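Local coordinates for protein endoglucanase A (Clostridium cellulolyticum, PDB 1EDG) that hydrolyses internal beta-1,4-glucosidic bonds of cellulose as a family 5 endoglucanase, here represented by its catalytic domain, at residues L316-A328 against F364-F376. Residues are numbered along the deposited sequence; the frame is centred on the assembly and turned at random.
Sequences LKTRVEYMSYYVA and FPEIIDGMVKYAF
Arg319 points NH2 straight at the middle of the Phe364 ring, 3.3 Å above its plane. The guanidinium stands nearly upright on the ring, the two planes 80° apart, so this cation-pi contact is edge-on for the arginine and face-on for the phenylalanine. One face of the same guanidinium is covered by Ile367 CD1, 3.7 Å from Arg319 CZ, while NH1 hydrogen-bonds to Ala310 O. The Tyr374 ring has Lys373 CG over one face and meets Ser324 CB and Ala328 CB obliquely, its hydroxyl held by Pro8 O and Leu10 N of the N-terminal segment. Phe364 is the N-cap residue of helix 365-374, which comes after strand 336-339, the eighth of the TIM barrel, and a short hairpin; it runs alongside helix 316-332, which follows the seventh strand. Over residues 316-328 and 365-374 these neighbours in the outer helical layer are almost parallel, crossing at -19° with their axes 8.2 Å apart at closest approach.

Ile367 is the knob in a hole lined by Leu316, Arg319, Val320 and Met323. Its CG2, anti to the backbone N, meets Met323 CG at 3.7 Å; its CG1 branch, beside the backbone N (chi1 -67°), packs on Val320 CG2 and carries CD1 to the guanidinium. Met371, a turn beyond Ile367, brings its CE against Met323 CE, and Val327 CG2 rests on Met371 CG. Gly370 has no side chain where Ser324 faces it, and Ser324 OG lies 3.5 Å from Gly370 CA. That hydroxyl turns back on its own helix, donating to Val320 O (2.9 Å) from the opposite face to Ser324 N.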
ATOM      1  N   LEU A 316     -13.855  -7.126 -18.533  1.00 15.38           N
ATOM      2  CA  LEU A 316     -14.255  -7.797 -17.300  1.00 15.93           C
ATOM      3  C   LEU A 316     -13.645  -9.183 -17.115  1.00 14.73           C
ATOM      4  O   LEU A 316     -12.938  -9.421 -16.140  1.00 14.95           O
ATOM      5  CB  LEU A 316     -15.781  -7.922 -17.225  1.00 16.91           C
ATOM      6  CG  LEU A 316     -16.523  -7.561 -15.934  1.00 20.22           C
ATOM      7  CD1 LEU A 316     -17.840  -8.310 -15.894  1.00 20.16           C
ATOM      8  CD2 LEU A 316     -15.716  -7.882 -14.697  1.00 19.72           C
ATOM      9  N   LYS A 317     -13.918 -10.092 -18.046  1.00 14.46           N
ATOM     10  CA  LYS A 317     -13.419 -11.459 -17.937  1.00 15.38           C
ATOM     11  C   LYS A 317     -11.912 -11.535 -17.723  1.00 14.59           C
ATOM     12  O   LYS A 317     -11.446 -12.226 -16.810  1.00 12.48           O
ATOM     13  CB  LYS A 317     -13.818 -12.284 -19.163  1.00 16.95           C
ATOM     14  CG  LYS A 317     -13.413 -13.760 -19.084  1.00 19.03           C
ATOM     15  CD  LYS A 317     -13.988 -14.546 -20.259  1.00 23.80           C
ATOM     16  CE  LYS A 317     -13.559 -16.011 -20.238  1.00 25.94           C
ATOM     17  NZ  LYS A 317     -12.146 -16.203 -20.677  1.00 28.42           N
ATOM     18  N   THR A 318     -11.160 -10.810 -18.547  1.00 13.38           N
ATOM     19  CA  THR A 318      -9.703 -10.806 -18.443  1.00 13.01           C
ATOM     20  C   THR A 318      -9.248 -10.279 -17.082  1.00 11.68           C
ATOM     21  O   THR A 318      -8.317 -10.821 -16.484  1.00 11.75           O
ATOM     22  CB  THR A 318      -9.068  -9.983 -19.581  1.00 14.50           C
ATOM     23  OG1 THR A 318      -9.537 -10.487 -20.843  1.00 17.50           O
ATOM     24  CG2 THR A 318      -7.550 -10.084 -19.539  1.00 14.80           C
ATOM     25  N   ARG A 319      -9.926  -9.250 -16.574  1.00 10.63           N
ATOM     26  CA  ARG A 319      -9.572  -8.699 -15.269  1.00 11.25           C
ATOM     27  C   ARG A 319      -9.932  -9.649 -14.122  1.00 11.65           C
ATOM     28  O   ARG A 319      -9.208  -9.721 -13.125  1.00 10.68           O
ATOM     29  CB  ARG A 319     -10.184  -7.307 -15.055  1.00 11.38           C
ATOM     30  CG  ARG A 319      -9.563  -6.222 -15.948  1.00 12.13           C
ATOM     31  CD  ARG A 319      -9.780  -4.803 -15.395  1.00 13.58           C
ATOM     32  NE  ARG A 319     -11.193  -4.431 -15.291  1.00 12.85           N
ATOM     33  CZ  ARG A 319     -11.684  -3.583 -14.393  1.00 13.05           C
ATOM     34  NH1 ARG A 319     -10.884  -3.007 -13.509  1.00 13.51           N
ATOM     35  NH2 ARG A 319     -12.982  -3.320 -14.365  1.00 12.14           N
ATOM     36  N   VAL A 320     -11.026 -10.394 -14.264  1.00 10.98           N
ATOM     37  CA  VAL A 320     -11.413 -11.354 -13.228  1.00 11.26           C
ATOM     38  C   VAL A 320     -10.340 -12.450 -13.163  1.00  9.64           C
ATOM     39  O   VAL A 320      -9.866 -12.817 -12.080  1.00 11.03           O
ATOM     40  CB  VAL A 320     -12.790 -12.007 -13.525  1.00 11.11           C
ATOM     41  CG1 VAL A 320     -13.070 -13.130 -12.520  1.00 11.24           C
ATOM     42  CG2 VAL A 320     -13.897 -10.957 -13.446  1.00 11.05           C
ATOM     43  N   GLU A 321      -9.933 -12.938 -14.332  1.00 10.11           N
ATOM     44  CA  GLU A 321      -8.912 -13.981 -14.423  1.00 11.19           C
ATOM     45  C   GLU A 321      -7.555 -13.505 -13.889  1.00 11.96           C
ATOM     46  O   GLU A 321      -6.917 -14.199 -13.087  1.00 11.13           O
ATOM     47  CB  GLU A 321      -8.797 -14.480 -15.866  1.00 12.23           C
ATOM     48  CG  GLU A 321     -10.035 -15.254 -16.324  1.00 14.25           C
ATOM     49  CD  GLU A 321     -10.069 -15.507 -17.819  1.00 17.88           C
ATOM     50  OE1 GLU A 321      -9.524 -14.686 -18.586  1.00 18.26           O
ATOM     51  OE2 GLU A 321     -10.662 -16.524 -18.234  1.00 19.36           O
ATOM     52  N   TYR A 322      -7.148 -12.303 -14.294  1.00 11.97           N
ATOM     53  CA  TYR A 322      -5.883 -11.722 -13.850  1.00  9.96           C
ATOM     54  C   TYR A 322      -5.841 -11.518 -12.333  1.00  9.21           C
ATOM     55  O   TYR A 322      -4.899 -11.967 -11.673  1.00  9.68           O
ATOM     56  CB  TYR A 322      -5.609 -10.397 -14.585  1.00  9.97           C
ATOM     57  CG  TYR A 322      -4.466  -9.572 -14.011  1.00 11.60           C
ATOM     58  CD1 TYR A 322      -3.133  -9.867 -14.318  1.00 11.59           C
ATOM     59  CD2 TYR A 322      -4.723  -8.491 -13.165  1.00 11.57           C
ATOM     60  CE1 TYR A 322      -2.085  -9.099 -13.790  1.00 12.08           C
ATOM     61  CE2 TYR A 322      -3.692  -7.722 -12.636  1.00 11.66           C
ATOM     62  CZ  TYR A 322      -2.380  -8.026 -12.949  1.00 11.99           C
ATOM     63  OH  TYR A 322      -1.376  -7.248 -12.416  1.00 12.76           O
ATOM     64  N   MET A 323      -6.850 -10.863 -11.765  1.00  8.63           N
ATOM     65  CA  MET A 323      -6.848 -10.629 -10.320  1.00 10.00           C
ATOM     66  C   MET A 323      -6.917 -11.921  -9.502  1.00 11.21           C
ATOM     67  O   MET A 323      -6.272 -12.032  -8.452  1.00 10.92           O
ATOM     68  CB  MET A 323      -7.956  -9.658  -9.898  1.00 10.65           C
ATOM     69  CG  MET A 323      -7.732  -8.205 -10.351  1.00 12.16           C
ATOM     70  SD  MET A 323      -6.068  -7.540  -9.944  1.00 14.40           S
ATOM     71  CE  MET A 323      -6.075  -7.598  -8.145  1.00 13.74           C
ATOM     72  N   SER A 324      -7.691 -12.896  -9.981  1.00  9.73           N
ATOM     73  CA  SER A 324      -7.814 -14.191  -9.289  1.00 10.34           C
ATOM     74  C   SER A 324      -6.465 -14.912  -9.236  1.00  8.74           C
ATOM     75  O   SER A 324      -6.049 -15.396  -8.176  1.00  9.35           O
ATOM     76  CB  SER A 324      -8.857 -15.092  -9.979  1.00  9.62           C
ATOM     77  OG  SER A 324     -10.168 -14.578  -9.811  1.00 11.25           O
ATOM     78  N   TYR A 325      -5.796 -14.964 -10.384  1.00  7.31           N
ATOM     79  CA  TYR A 325      -4.489 -15.605 -10.513  1.00  9.11           C
ATOM     80  C   TYR A 325      -3.438 -14.876  -9.656  1.00  9.44           C
ATOM     81  O   TYR A 325      -2.640 -15.509  -8.958  1.00  9.07           O
ATOM     82  CB  TYR A 325      -4.073 -15.599 -11.984  1.00 10.26           C
ATOM     83  CG  TYR A 325      -2.754 -16.281 -12.283  1.00 12.67           C
ATOM     84  CD1 TYR A 325      -2.691 -17.656 -12.504  1.00 11.54           C
ATOM     85  CD2 TYR A 325      -1.575 -15.540 -12.395  1.00 13.08           C
ATOM     86  CE1 TYR A 325      -1.491 -18.276 -12.835  1.00 13.80           C
ATOM     87  CE2 TYR A 325      -0.368 -16.149 -12.726  1.00 13.50           C
ATOM     88  CZ  TYR A 325      -0.332 -17.517 -12.946  1.00 14.32           C
ATOM     89  OH  TYR A 325       0.861 -18.110 -13.288  1.00 15.30           O
ATOM     90  N   TYR A 326      -3.453 -13.546  -9.718  1.00  8.47           N
ATOM     91  CA  TYR A 326      -2.531 -12.706  -8.959  1.00  7.49           C
ATOM     92  C   TYR A 326      -2.640 -13.008  -7.456  1.00  6.82           C
ATOM     93  O   TYR A 326      -1.640 -13.297  -6.791  1.00  8.25           O
ATOM     94  CB  TYR A 326      -2.843 -11.220  -9.243  1.00  7.49           C
ATOM     95  CG  TYR A 326      -1.826 -10.220  -8.723  1.00  9.66           C
ATOM     96  CD1 TYR A 326      -1.726  -9.938  -7.358  1.00  8.85           C
ATOM     97  CD2 TYR A 326      -0.980  -9.536  -9.604  1.00 10.24           C
ATOM     98  CE1 TYR A 326      -0.810  -9.000  -6.878  1.00  9.42           C
ATOM     99  CE2 TYR A 326      -0.059  -8.590  -9.133  1.00  9.40           C
ATOM    100  CZ  TYR A 326       0.017  -8.328  -7.768  1.00  9.55           C
ATOM    101  OH  TYR A 326       0.900  -7.387  -7.293  1.00  9.74           O
ATOM    102  N   VAL A 327      -3.858 -12.969  -6.926  1.00  6.55           N
ATOM    103  CA  VAL A 327      -4.074 -13.225  -5.503  1.00  7.99           C
ATOM    104  C   VAL A 327      -3.719 -14.665  -5.103  1.00  9.36           C
ATOM    105  O   VAL A 327      -3.092 -14.882  -4.068  1.00  9.30           O
ATOM    106  CB  VAL A 327      -5.533 -12.892  -5.081  1.00  9.46           C
ATOM    107  CG1 VAL A 327      -5.767 -13.283  -3.628  1.00  8.59           C
ATOM    108  CG2 VAL A 327      -5.801 -11.389  -5.273  1.00  8.12           C
ATOM    109  N   ALA A 328      -4.104 -15.635  -5.931  1.00  7.72           N
ATOM    110  CA  ALA A 328      -3.807 -17.042  -5.657  1.00  8.20           C
ATOM    111  C   ALA A 328      -2.298 -17.293  -5.604  1.00  8.35           C
ATOM    112  O   ALA A 328      -1.811 -17.978  -4.705  1.00 10.39           O
ATOM    113  CB  ALA A 328      -4.455 -17.936  -6.707  1.00  8.70           C
ATOM    114  N   PHE A 364     -17.773  -3.972 -10.079  1.00 21.33           N
ATOM    115  CA  PHE A 364     -17.273  -5.137 -10.818  1.00 18.59           C
ATOM    116  C   PHE A 364     -17.117  -6.220  -9.757  1.00 17.31           C
ATOM    117  O   PHE A 364     -16.009  -6.700  -9.509  1.00 16.27           O
ATOM    118  CB  PHE A 364     -15.913  -4.820 -11.451  1.00 16.83           C
ATOM    119  CG  PHE A 364     -15.919  -3.593 -12.319  1.00 17.31           C
ATOM    120  CD1 PHE A 364     -16.430  -3.642 -13.614  1.00 18.10           C
ATOM    121  CD2 PHE A 364     -15.414  -2.386 -11.841  1.00 17.54           C
ATOM    122  CE1 PHE A 364     -16.439  -2.500 -14.425  1.00 17.94           C
ATOM    123  CE2 PHE A 364     -15.418  -1.242 -12.638  1.00 16.50           C
ATOM    124  CZ  PHE A 364     -15.929  -1.297 -13.932  1.00 17.34           C
ATOM    125  N   PRO A 365     -18.244  -6.669  -9.169  1.00 14.52           N
ATOM    126  CA  PRO A 365     -18.225  -7.690  -8.119  1.00 12.28           C
ATOM    127  C   PRO A 365     -17.512  -9.006  -8.415  1.00 11.42           C
ATOM    128  O   PRO A 365     -16.918  -9.588  -7.510  1.00 12.01           O
ATOM    129  CB  PRO A 365     -19.707  -7.875  -7.789  1.00 13.26           C
ATOM    130  CG  PRO A 365     -20.379  -7.616  -9.091  1.00 13.52           C
ATOM    131  CD  PRO A 365     -19.628  -6.414  -9.619  1.00 14.45           C
ATOM    132  N   GLU A 366     -17.541  -9.461  -9.666  1.00 11.02           N
ATOM    133  CA  GLU A 366     -16.882 -10.719 -10.029  1.00 12.42           C
ATOM    134  C   GLU A 366     -15.379 -10.660  -9.756  1.00 14.16           C
ATOM    135  O   GLU A 366     -14.785 -11.647  -9.321  1.00 13.11           O
ATOM    136  CB  GLU A 366     -17.117 -11.075 -11.496  1.00 13.59           C
ATOM    137  CG  GLU A 366     -18.573 -11.348 -11.868  1.00 14.90           C
ATOM    138  CD  GLU A 366     -19.312 -10.117 -12.372  1.00 17.12           C
ATOM    139  OE1 GLU A 366     -18.871  -8.974 -12.104  1.00 16.29           O
ATOM    140  OE2 GLU A 366     -20.338 -10.300 -13.058  1.00 17.24           O
ATOM    141  N   ILE A 367     -14.769  -9.501 -10.002  1.00 13.40           N
ATOM    142  CA  ILE A 367     -13.335  -9.333  -9.764  1.00 11.73           C
ATOM    143  C   ILE A 367     -13.047  -9.486  -8.277  1.00 10.99           C
ATOM    144  O   ILE A 367     -12.187 -10.273  -7.880  1.00 11.05           O
ATOM    145  CB  ILE A 367     -12.829  -7.938 -10.222  1.00 12.57           C
ATOM    146  CG1 ILE A 367     -12.927  -7.807 -11.745  1.00 11.45           C
ATOM    147  CG2 ILE A 367     -11.383  -7.720  -9.754  1.00 12.12           C
ATOM    148  CD1 ILE A 367     -12.610  -6.402 -12.261  1.00 11.70           C
ATOM    149  N   ILE A 368     -13.809  -8.780  -7.448  1.00 11.10           N
ATOM    150  CA  ILE A 368     -13.576  -8.842  -6.010  1.00 13.83           C
ATOM    151  C   ILE A 368     -13.944 -10.198  -5.377  1.00 13.00           C
ATOM    152  O   ILE A 368     -13.288 -10.643  -4.426  1.00 12.47           O
ATOM    153  CB  ILE A 368     -14.166  -7.597  -5.250  1.00 17.25           C
ATOM    154  CG1 ILE A 368     -15.314  -7.980  -4.337  1.00 19.79           C
ATOM    155  CG2 ILE A 368     -14.520  -6.472  -6.211  1.00 18.53           C
ATOM    156  CD1 ILE A 368     -14.863  -8.194  -2.930  1.00 23.22           C
ATOM    157  N   ASP A 369     -14.943 -10.883  -5.931  1.00 12.73           N
ATOM    158  CA  ASP A 369     -15.320 -12.198  -5.406  1.00 13.07           C
ATOM    159  C   ASP A 369     -14.223 -13.212  -5.732  1.00 13.03           C
ATOM    160  O   ASP A 369     -13.967 -14.127  -4.949  1.00 14.20           O
ATOM    161  CB  ASP A 369     -16.675 -12.650  -5.960  1.00 13.99           C
ATOM    162  CG  ASP A 369     -17.833 -11.859  -5.373  1.00 16.05           C
ATOM    163  OD1 ASP A 369     -17.652 -11.250  -4.296  1.00 15.77           O
ATOM    164  OD2 ASP A 369     -18.922 -11.834  -5.980  1.00 16.81           O
ATOM    165  N   GLY A 370     -13.573 -13.026  -6.879  1.00 11.24           N
ATOM    166  CA  GLY A 370     -12.476 -13.891  -7.279  1.00 10.93           C
ATOM    167  C   GLY A 370     -11.300 -13.693  -6.331  1.00 11.49           C
ATOM    168  O   GLY A 370     -10.630 -14.653  -5.937  1.00 10.26           O
ATOM    169  N   MET A 371     -11.060 -12.442  -5.937  1.00 11.12           N
ATOM    170  CA  MET A 371      -9.976 -12.126  -5.006  1.00 11.26           C
ATOM    171  C   MET A 371     -10.237 -12.722  -3.620  1.00 10.95           C
ATOM    172  O   MET A 371      -9.341 -13.302  -3.009  1.00 10.62           O
ATOM    173  CB  MET A 371      -9.783 -10.613  -4.891  1.00 10.44           C
ATOM    174  CG  MET A 371      -9.263  -9.969  -6.164  1.00 11.94           C
ATOM    175  SD  MET A 371      -9.156  -8.171  -6.010  1.00 14.81           S
ATOM    176  CE  MET A 371      -7.803  -8.000  -4.813  1.00 14.09           C
ATOM    177  N   VAL A 372     -11.462 -12.573  -3.119  1.00  9.93           N
ATOM    178  CA  VAL A 372     -11.811 -13.112  -1.808  1.00 11.96           C
ATOM    179  C   VAL A 372     -11.697 -14.640  -1.806  1.00 11.69           C
ATOM    180  O   VAL A 372     -11.195 -15.237  -0.851  1.00 12.58           O
ATOM    181  CB  VAL A 372     -13.239 -12.687  -1.379  1.00 11.17           C
ATOM    182  CG1 VAL A 372     -13.615 -13.348  -0.062  1.00 12.25           C
ATOM    183  CG2 VAL A 372     -13.300 -11.177  -1.227  1.00 12.55           C
ATOM    184  N   LYS A 373     -12.117 -15.256  -2.902  1.00 11.31           N
ATOM    185  CA  LYS A 373     -12.071 -16.706  -3.031  1.00 12.36           C
ATOM    186  C   LYS A 373     -10.649 -17.262  -2.903  1.00 12.27           C
ATOM    187  O   LYS A 373     -10.436 -18.293  -2.270  1.00 13.00           O
ATOM    188  CB  LYS A 373     -12.693 -17.115  -4.370  1.00 13.29           C
ATOM    189  CG  LYS A 373     -12.603 -18.587  -4.696  1.00 15.87           C
ATOM    190  CD  LYS A 373     -13.368 -18.894  -5.973  1.00 19.77           C
ATOM    191  CE  LYS A 373     -13.089 -20.311  -6.448  1.00 23.18           C
ATOM    192  NZ  LYS A 373     -13.251 -21.303  -5.349  1.00 27.77           N
ATOM    193  N   TYR A 374      -9.673 -16.544  -3.451  1.00  9.75           N
ATOM    194  CA  TYR A 374      -8.296 -17.004  -3.416  1.00  9.44           C
ATOM    195  C   TYR A 374      -7.380 -16.391  -2.360  1.00  8.44           C
ATOM    196  O   TYR A 374      -6.194 -16.726  -2.294  1.00 10.54           O
ATOM    197  CB  TYR A 374      -7.694 -16.899  -4.815  1.00 10.10           C
ATOM    198  CG  TYR A 374      -8.359 -17.861  -5.774  1.00 11.57           C
ATOM    199  CD1 TYR A 374      -8.217 -19.242  -5.607  1.00 12.00           C
ATOM    200  CD2 TYR A 374      -9.175 -17.402  -6.808  1.00 13.00           C
ATOM    201  CE1 TYR A 374      -8.873 -20.139  -6.443  1.00 12.90           C
ATOM    202  CE2 TYR A 374      -9.841 -18.294  -7.654  1.00 12.60           C
ATOM    203  CZ  TYR A 374      -9.687 -19.662  -7.462  1.00 14.50           C
ATOM    204  OH  TYR A 374     -10.361 -20.550  -8.275  1.00 13.85           O
ATOM    205  N   ALA A 375      -7.929 -15.528  -1.514  1.00  9.54           N
ATOM    206  CA  ALA A 375      -7.146 -14.910  -0.447  1.00 10.49           C
ATOM    207  C   ALA A 375      -6.969 -15.917   0.694  1.00 11.46           C
ATOM    208  O   ALA A 375      -7.416 -17.061   0.592  1.00 12.65           O
ATOM    209  CB  ALA A 375      -7.846 -13.656   0.057  1.00 11.59           C
ATOM    210  N   PHE A 376      -6.333 -15.494   1.782  1.00 10.51           N
ATOM    211  CA  PHE A 376      -6.113 -16.374   2.932  1.00 11.51           C
ATOM    212  C   PHE A 376      -7.437 -16.819   3.533  1.00 13.98           C
ATOM    213  O   PHE A 376      -8.402 -16.052   3.567  1.00 14.28           O
ATOM    214  CB  PHE A 376      -5.288 -15.671   4.019  1.00 11.12           C
ATOM    215  CG  PHE A 376      -3.866 -15.384   3.617  1.00 11.97           C
ATOM    216  CD1 PHE A 376      -2.929 -16.415   3.530  1.00 12.65           C
ATOM    217  CD2 PHE A 376      -3.462 -14.084   3.327  1.00 12.23           C
ATOM    218  CE1 PHE A 376      -1.616 -16.152   3.158  1.00 13.18           C
ATOM    219  CE2 PHE A 376      -2.155 -13.814   2.957  1.00 13.84           C
ATOM    220  CZ  PHE A 376      -1.230 -14.848   2.870  1.00 14.03           C
TER